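MarR family transcriptional regulator (Peptoclostridium difficile, PDB 5ERI) probably binds DNA through a winged helix-turn-helix domain and regulates transcription, as a dimeric member of the MarR family. Local coordinates at residues F60-C65 and E121-I126. Numbering follows the deposited sequence.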
ATOM      1  N   PHE A  60      12.070  -2.342  -3.291  1.00 39.53           N
ATOM      2  CA  PHE A  60      12.830  -3.419  -3.884  1.00 39.38           C
ATOM      3  C   PHE A  60      14.319  -3.224  -3.706  1.00 40.03           C
ATOM      4  O   PHE A  60      15.066  -4.171  -3.366  1.00 40.99           O
ATOM      5  CB  PHE A  60      12.468  -3.580  -5.396  1.00 42.50           C
ATOM      6  CG  PHE A  60      11.028  -4.048  -5.649  1.00 41.30           C
ATOM      7  CD1 PHE A  60      10.709  -5.404  -5.662  1.00 39.09           C
ATOM      8  CD2 PHE A  60      10.027  -3.150  -5.897  1.00 38.73           C
ATOM      9  CE1 PHE A  60       9.406  -5.853  -5.851  1.00 38.69           C
ATOM     10  CE2 PHE A  60       8.706  -3.586  -6.139  1.00 43.83           C
ATOM     11  CZ  PHE A  60       8.371  -4.927  -6.068  1.00 41.45           C
ATOM     12  N   LEU A  61      14.765  -2.000  -3.932  1.00 36.58           N
ATOM     13  CA  LEU A  61      16.176  -1.700  -3.757  1.00 37.11           C
ATOM     14  C   LEU A  61      16.701  -1.983  -2.342  1.00 42.52           C
ATOM     15  O   LEU A  61      17.739  -2.644  -2.172  1.00 46.13           O
ATOM     16  CB  LEU A  61      16.446  -0.283  -4.166  1.00 42.00           C
ATOM     17  CG  LEU A  61      17.907   0.156  -4.186  1.00 43.18           C
ATOM     18  CD1 LEU A  61      18.686  -0.902  -4.935  1.00 50.65           C
ATOM     19  CD2 LEU A  61      18.019   1.517  -4.865  1.00 44.04           C
ATOM     20  N   THR A  62      15.999  -1.523  -1.315  1.00 45.16           N
ATOM     21  CA  THR A  62      16.468  -1.764   0.059  1.00 42.10           C
ATOM     22  C   THR A  62      16.588  -3.232   0.347  1.00 40.78           C
ATOM     23  O   THR A  62      17.531  -3.641   1.021  1.00 45.50           O
ATOM     24  CB  THR A  62      15.570  -1.118   1.159  1.00 42.33           C
ATOM     25  OG1 THR A  62      14.291  -1.714   1.135  1.00 49.29           O
ATOM     26  CG2 THR A  62      15.349   0.338   0.924  1.00 46.80           C
ATOM     27  N   ARG A  63      15.617  -4.034  -0.101  1.00 40.10           N
ATOM     28  CA  ARG A  63      15.721  -5.465   0.152  1.00 40.70           C
ATOM     29  C   ARG A  63      16.890  -6.128  -0.548  1.00 42.58           C
ATOM     30  O   ARG A  63      17.515  -7.082  -0.015  1.00 50.80           O
ATOM     31  CB  ARG A  63      14.465  -6.195  -0.230  1.00 38.92           C
ATOM     32  CG  ARG A  63      13.230  -5.733   0.475  1.00 48.20           C
ATOM     33  CD  ARG A  63      13.409  -5.510   1.978  1.00 52.96           C
ATOM     34  NE  ARG A  63      12.445  -4.516   2.397  1.00 47.68           N
ATOM     35  CZ  ARG A  63      11.320  -4.776   2.992  1.00 50.56           C
ATOM     36  NH1 ARG A  63      11.023  -6.027   3.334  1.00 62.27           N
ATOM     37  NH2 ARG A  63      10.497  -3.763   3.281  1.00 57.41           N
ATOM     38  N   ILE A  64      17.196  -5.639  -1.746  1.00 48.59           N
ATOM     39  CA  ILE A  64      18.352  -6.115  -2.473  1.00 44.13           C
ATOM     40  C   ILE A  64      19.634  -5.715  -1.739  1.00 44.37           C
ATOM     41  O   ILE A  64      20.491  -6.543  -1.488  1.00 42.47           O
ATOM     42  CB  ILE A  64      18.312  -5.645  -3.920  1.00 44.19           C
ATOM     43  CG1 ILE A  64      17.240  -6.436  -4.658  1.00 44.19           C
ATOM     44  CG2 ILE A  64      19.624  -5.892  -4.603  1.00 44.70           C
ATOM     45  CD1 ILE A  64      16.811  -5.815  -5.973  1.00 48.55           C
ATOM     46  N   CYS A  65      19.759  -4.457  -1.348  1.00 49.00           N
ATOM     47  CA  CYS A  65      20.941  -4.066  -0.565  1.00 49.68           C
ATOM     48  C   CYS A  65      21.097  -4.814   0.755  1.00 53.11           C
ATOM     49  O   CYS A  65      22.220  -5.127   1.168  1.00 51.42           O
ATOM     50  CB  CYS A  65      20.906  -2.604  -0.251  1.00 47.43           C
ATOM     51  SG  CYS A  65      20.974  -1.533  -1.707  1.00 56.27           S
ATOM     52  N   GLU A 121      25.286   4.112  -1.908  1.00 68.39           N
ATOM     53  CA  GLU A 121      25.144   5.451  -1.284  1.00 69.30           C
ATOM     54  C   GLU A 121      23.677   5.794  -1.009  1.00 68.29           C
ATOM     55  O   GLU A 121      23.320   6.348   0.037  1.00 70.59           O
ATOM     56  CB  GLU A 121      25.758   6.518  -2.190  1.00 86.37           C
ATOM     57  CG  GLU A 121      26.412   7.682  -1.447  1.00 92.64           C
ATOM     58  CD  GLU A 121      27.428   8.383  -2.325  1.00101.90           C
ATOM     59  OE1 GLU A 121      28.655   8.145  -2.173  1.00102.39           O
ATOM     60  OE2 GLU A 121      26.983   9.139  -3.207  1.00104.89           O
ATOM     61  N   VAL A 122      22.814   5.439  -1.958  1.00 64.85           N
ATOM     62  CA  VAL A 122      21.406   5.770  -1.867  1.00 59.60           C
ATOM     63  C   VAL A 122      20.788   4.999  -0.695  1.00 53.12           C
ATOM     64  O   VAL A 122      19.873   5.490  -0.020  1.00 52.27           O
ATOM     65  CB  VAL A 122      20.683   5.530  -3.224  1.00 65.06           C
ATOM     66  CG1 VAL A 122      19.176   5.645  -3.090  1.00 70.48           C
ATOM     67  CG2 VAL A 122      21.173   6.542  -4.255  1.00 65.67           C
ATOM     68  N   TYR A 123      21.314   3.814  -0.419  1.00 47.61           N
ATOM     69  CA  TYR A 123      20.718   2.954   0.595  1.00 52.40           C
ATOM     70  C   TYR A 123      20.640   3.684   1.928  1.00 52.81           C
ATOM     71  O   TYR A 123      19.625   3.588   2.632  1.00 56.14           O
ATOM     72  CB  TYR A 123      21.478   1.642   0.749  1.00 51.04           C
ATOM     73  CG  TYR A 123      20.949   0.834   1.889  1.00 53.12           C
ATOM     74  CD1 TYR A 123      19.781   0.140   1.755  1.00 48.90           C
ATOM     75  CD2 TYR A 123      21.585   0.786   3.105  1.00 53.21           C
ATOM     76  CE1 TYR A 123      19.248  -0.596   2.788  1.00 46.25           C
ATOM     77  CE2 TYR A 123      21.043   0.052   4.164  1.00 52.60           C
ATOM     78  CZ  TYR A 123      19.873  -0.630   3.990  1.00 50.41           C
ATOM     79  OH  TYR A 123      19.290  -1.381   5.001  1.00 43.77           O
ATOM     80  N   GLU A 124      21.688   4.439   2.255  1.00 56.53           N
ATOM     81  CA  GLU A 124      21.765   5.092   3.557  1.00 60.05           C
ATOM     82  C   GLU A 124      20.777   6.214   3.553  1.00 51.27           C
ATOM     83  O   GLU A 124      20.079   6.420   4.543  1.00 51.21           O
ATOM     84  CB  GLU A 124      23.186   5.633   3.863  1.00 74.45           C
ATOM     85  CG  GLU A 124      24.306   4.579   3.995  1.00 85.15           C
ATOM     86  CD  GLU A 124      23.977   3.379   4.908  1.00 92.36           C
ATOM     87  OE1 GLU A 124      24.692   2.347   4.799  1.00 89.10           O
ATOM     88  OE2 GLU A 124      23.018   3.441   5.727  1.00102.17           O
ATOM     89  N   LEU A 125      20.734   6.928   2.437  1.00 43.88           N
ATOM     90  CA  LEU A 125      19.724   7.954   2.229  1.00 54.17           C
ATOM     91  C   LEU A 125      18.279   7.401   2.453  1.00 54.19           C
ATOM     92  O   LEU A 125      17.432   8.016   3.125  1.00 54.22           O
ATOM     93  CB  LEU A 125      19.881   8.530   0.807  1.00 59.55           C
ATOM     94  CG  LEU A 125      19.073   9.814   0.460  1.00 83.17           C
ATOM     95  CD1 LEU A 125      18.767  10.725   1.674  1.00 88.84           C
ATOM     96  CD2 LEU A 125      19.775  10.620  -0.657  1.00 83.08           C
ATOM     97  N   ILE A 126      18.003   6.220   1.896  1.00 51.98           N
ATOM     98  CA  ILE A 126      16.659   5.689   1.957  1.00 49.35           C
ATOM     99  C   ILE A 126      16.333   5.385   3.405  1.00 42.36           C
ATOM    100  O   ILE A 126      15.240   5.621   3.886  1.00 43.74           O
ATOM    101  CB  ILE A 126      16.504   4.426   1.078  1.00 45.90           C
ATOM    102  CG1 ILE A 126      16.530   4.787  -0.404  1.00 48.23           C
ATOM    103  CG2 ILE A 126      15.171   3.772   1.386  1.00 50.24           C
ATOM    104  CD1 ILE A 126      16.695   3.589  -1.336  1.00 48.02           C
TER
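Thr62 and Tyr123 mark the point where the helical segments 60-65 and 121-126 meet: their CA atoms lie 6.4 Å apart, and the local axes approach to 10.2 Å at 116° between N-to-C directions, a steep crossing, nearer to perpendicular than to antiparallel. Tyr123 carries the largest share of the contact. With CG anti to the backbone N (chi1 174°), the ring reaches segment 60-65 although its CB does not point there directly. Its CD1 lies 3.6 Å from Cys65 CB, and its CE1 lies 3.9 Å from the carbonyl O of Thr62, both coming at a slant to the ring. The sulfur makes a similarly slanted sulfur-aromatic contact, with Cys65 SG 5.0 Å from the Tyr123 ring centroid and 53° off its normal. Beyond the ring, the phenol OH is hydrogen-bonded to Glu66, which ties the ring's far end to the same helix it packs on. Next to the tyrosine, the methyl groups of Thr62 and Ile126 meet with CG2 to CG2 at 3.5 Å, tighter than usual carbon contact. Thr62 OG1 sits between the backbone N and the carbonyl carbon and bonds to the carbonyl O of Thr59, while CG2, beside the backbone N, faces Ile126. Leu61 CD2 extends the apolar patch to Ile126 CD1 at 4.3 Å. This largely buried interface joins helix 57-66 of the winged helix-turn-helix domain to the long helix 117-138 that follows the wing. Leu53 touches both Leu61 and Val122, Cys65 packs on Pro115 of strand 111-115, and Arg31 of the second subunit packs against Thr62. On another side of helix 57-66, Phe60 and Ile64 pack on helix 83-95, which by its place before the wing is probably the DNA-recognition helix, as in other MarR proteins.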